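Local coordinates for glycoside hydrolase (Streptococcus pneumoniae serotype 4, PDB 6ORH), which is an alpha-fucosidase of glycoside hydrolase family 29 that takes part in degrading host-derived carbohydrate antigens, at the interface of chains A and B. Coordinates in Å, arbitrary orientation; residue numbers count along the deposited sequence, not the author numbering. Chains: chain A/B, Glycoside hydrolase.

The interface of chains A and B. Residues chain A 211, 213-216; chain B 406-409.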
loop_
_atom_site.group_PDB
_atom_site.type_symbol
_atom_site.label_atom_id
_atom_site.label_comp_id
_atom_site.label_asym_id
_atom_site.label_seq_id
_atom_site.Cartn_x
_atom_site.Cartn_y
_atom_site.Cartn_z
ATOM N N TRP A 211 1.560 11.299 15.343
ATOM C CA TRP A 211 1.882 9.918 15.065
ATOM C C TRP A 211 1.275 9.495 13.727
ATOM O O TRP A 211 0.178 9.939 13.409
ATOM C CB TRP A 211 1.310 9.105 16.223
ATOM C CG TRP A 211 1.761 7.683 16.135
ATOM C CD1 TRP A 211 2.966 7.201 15.713
ATOM C CD2 TRP A 211 0.960 6.547 16.481
ATOM N NE1 TRP A 211 2.975 5.831 15.770
ATOM C CE2 TRP A 211 1.761 5.404 16.240
ATOM C CE3 TRP A 211 -0.334 6.389 16.979
ATOM C CZ2 TRP A 211 1.303 4.108 16.503
ATOM C CZ3 TRP A 211 -0.786 5.103 17.244
ATOM C CH2 TRP A 211 0.015 3.990 16.987
ATOM N N GLY A 213 0.275 6.548 13.132
ATOM C CA GLY A 213 -0.805 5.629 13.489
ATOM C C GLY A 213 -0.378 4.161 13.503
ATOM O O GLY A 213 -1.203 3.268 13.765
ATOM N N ASN A 214 0.916 3.915 13.264
ATOM C CA ASN A 214 1.450 2.565 13.401
ATOM C C ASN A 214 2.930 2.659 13.770
ATOM O O ASN A 214 3.519 3.721 13.662
ATOM C CB ASN A 214 1.256 1.717 12.135
ATOM C CG ASN A 214 2.037 2.253 10.958
ATOM O OD1 ASN A 214 3.248 2.048 10.854
ATOM N ND2 ASN A 214 1.359 2.956 10.054
ATOM N N GLN A 215 3.522 1.518 14.146
ATOM C CA GLN A 215 4.946 1.483 14.460
ATOM C C GLN A 215 5.665 0.581 13.457
ATOM O O GLN A 215 6.682 -0.045 13.799
ATOM C CB GLN A 215 5.146 1.052 15.914
ATOM C CG GLN A 215 4.427 1.970 16.902
ATOM C CD GLN A 215 4.573 1.578 18.352
ATOM O OE1 GLN A 215 4.914 0.440 18.668
ATOM N NE2 GLN A 215 4.366 2.538 19.235
ATOM N N ARG A 216 5.127 0.522 12.225
ATOM C CA ARG A 216 5.668 -0.307 11.155
ATOM C C ARG A 216 6.493 0.504 10.157
ATOM O O ARG A 216 7.109 -0.061 9.248
ATOM C CB ARG A 216 4.535 -1.021 10.409
ATOM C CG ARG A 216 3.912 -2.145 11.222
ATOM C CD ARG A 216 2.628 -2.689 10.638
ATOM N NE ARG A 216 1.747 -2.643 11.793
ATOM C CZ ARG A 216 0.644 -1.913 11.906
ATOM N NH1 ARG A 216 0.189 -1.200 10.887
ATOM N NH2 ARG A 216 -0.034 -1.962 13.037
ATOM N N GLU B 406 0.303 -3.690 18.252
ATOM C CA GLU B 406 -0.438 -3.742 17.004
ATOM C C GLU B 406 0.116 -4.883 16.162
ATOM O O GLU B 406 1.299 -5.235 16.228
ATOM C CB GLU B 406 -0.365 -2.389 16.292
ATOM C CG GLU B 406 1.004 -1.799 16.490
ATOM C CD GLU B 406 1.385 -0.604 15.642
ATOM O OE1 GLU B 406 1.047 0.547 16.058
ATOM O OE2 GLU B 406 2.088 -0.847 14.650
ATOM N N PHE B 407 -0.798 -5.488 15.406
ATOM C CA PHE B 407 -0.453 -6.508 14.433
ATOM C C PHE B 407 -0.549 -5.835 13.068
ATOM O O PHE B 407 0.362 -5.966 12.250
ATOM C CB PHE B 407 -1.427 -7.686 14.550
ATOM C CG PHE B 407 -1.172 -8.780 13.540
ATOM C CD1 PHE B 407 -0.237 -9.773 13.793
ATOM C CD2 PHE B 407 -1.850 -8.801 12.329
ATOM C CE1 PHE B 407 0.010 -10.762 12.848
ATOM C CE2 PHE B 407 -1.602 -9.783 11.381
ATOM C CZ PHE B 407 -0.682 -10.771 11.651
ATOM N N GLY B 408 -1.650 -5.099 12.853
ATOM C CA GLY B 408 -1.808 -4.364 11.603
ATOM C C GLY B 408 -3.136 -3.626 11.581
ATOM O O GLY B 408 -3.924 -3.759 12.509
ATOM N N SER B 409 -3.385 -2.891 10.491
ATOM C CA SER B 409 -4.642 -2.167 10.360
ATOM C C SER B 409 -5.023 -2.131 8.895
ATOM O O SER B 409 -4.185 -2.351 8.022
ATOM C CB SER B 409 -4.573 -0.728 10.891
ATOM O OG SER B 409 -3.687 0.053 10.071
HETATM O O HOH W 1 -1.449 1.228 15.705
HETATM O O HOH W 2 -2.377 1.736 11.524
#
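Strand 209-211 of chain A and the loop that follows it, carrying A:Gly213 to A:Arg216, receive B:Glu406 to B:Ser409 of strand 403-410. B:Glu406 carries the contact: its chain is long enough to reach the loop, and its two oxygens can serve a backbone N-H, a cation and a water at once. Its CG lies between the backbone N and the carbonyl carbon (chi1 37°), and the chain then extends. Oxygen OE2 of B:Glu406 accepts a nearly straight hydrogen bond from the backbone N of A:Gln215, 2.8 Å away, on its syn side and 20° out of the carboxylate plane. The side chain of A:Gln215, an engineered residue at a position that may be catalytic, is not needed for this bond.

The same B:Glu406 OE2 forms a salt bridge with NH2 of A:Arg216 at 2.9 Å. The groups meet tip to tip, planes 46° apart; OE2 sits above the guanidinium plane, on the face that A:Asn214 CB also covers, so no N-H is aimed at it and the attraction is probably mainly one of charge. Arginine suits the place because its long chain, bent at chi3, also offers flat faces for packing: CA of B:Gly408 lies 3.5 Å from A:Arg216 CZ on the opposite face. Glycine, lacking a side chain, lets the strand come this near. A:Asn214 braces the loop, its OD1 accepting a hydrogen bond from the backbone N of A:Arg216 at 2.8 Å.

OE1 of B:Glu406 lies at the indole edge, 3.6 Å from A:Trp211 CZ2, where the rim's partial positive charge may suit an anion. Water 1 joins OE1 to the carbonyl O of A:Gly213, and water 2 links that carbonyl to the B:Ser409 hydroxyl OG.

Two-fold symmetry repeats the contact, although the structure alone does not establish a biological dimer. Val403, Trp404 and Gln405, just before B:Glu406, line a glycan pocket, so the contact probably lies beside the glycan-binding region, where the catalytic barrel of chain A meets the F5/8 type C beta-sandwich of chain B.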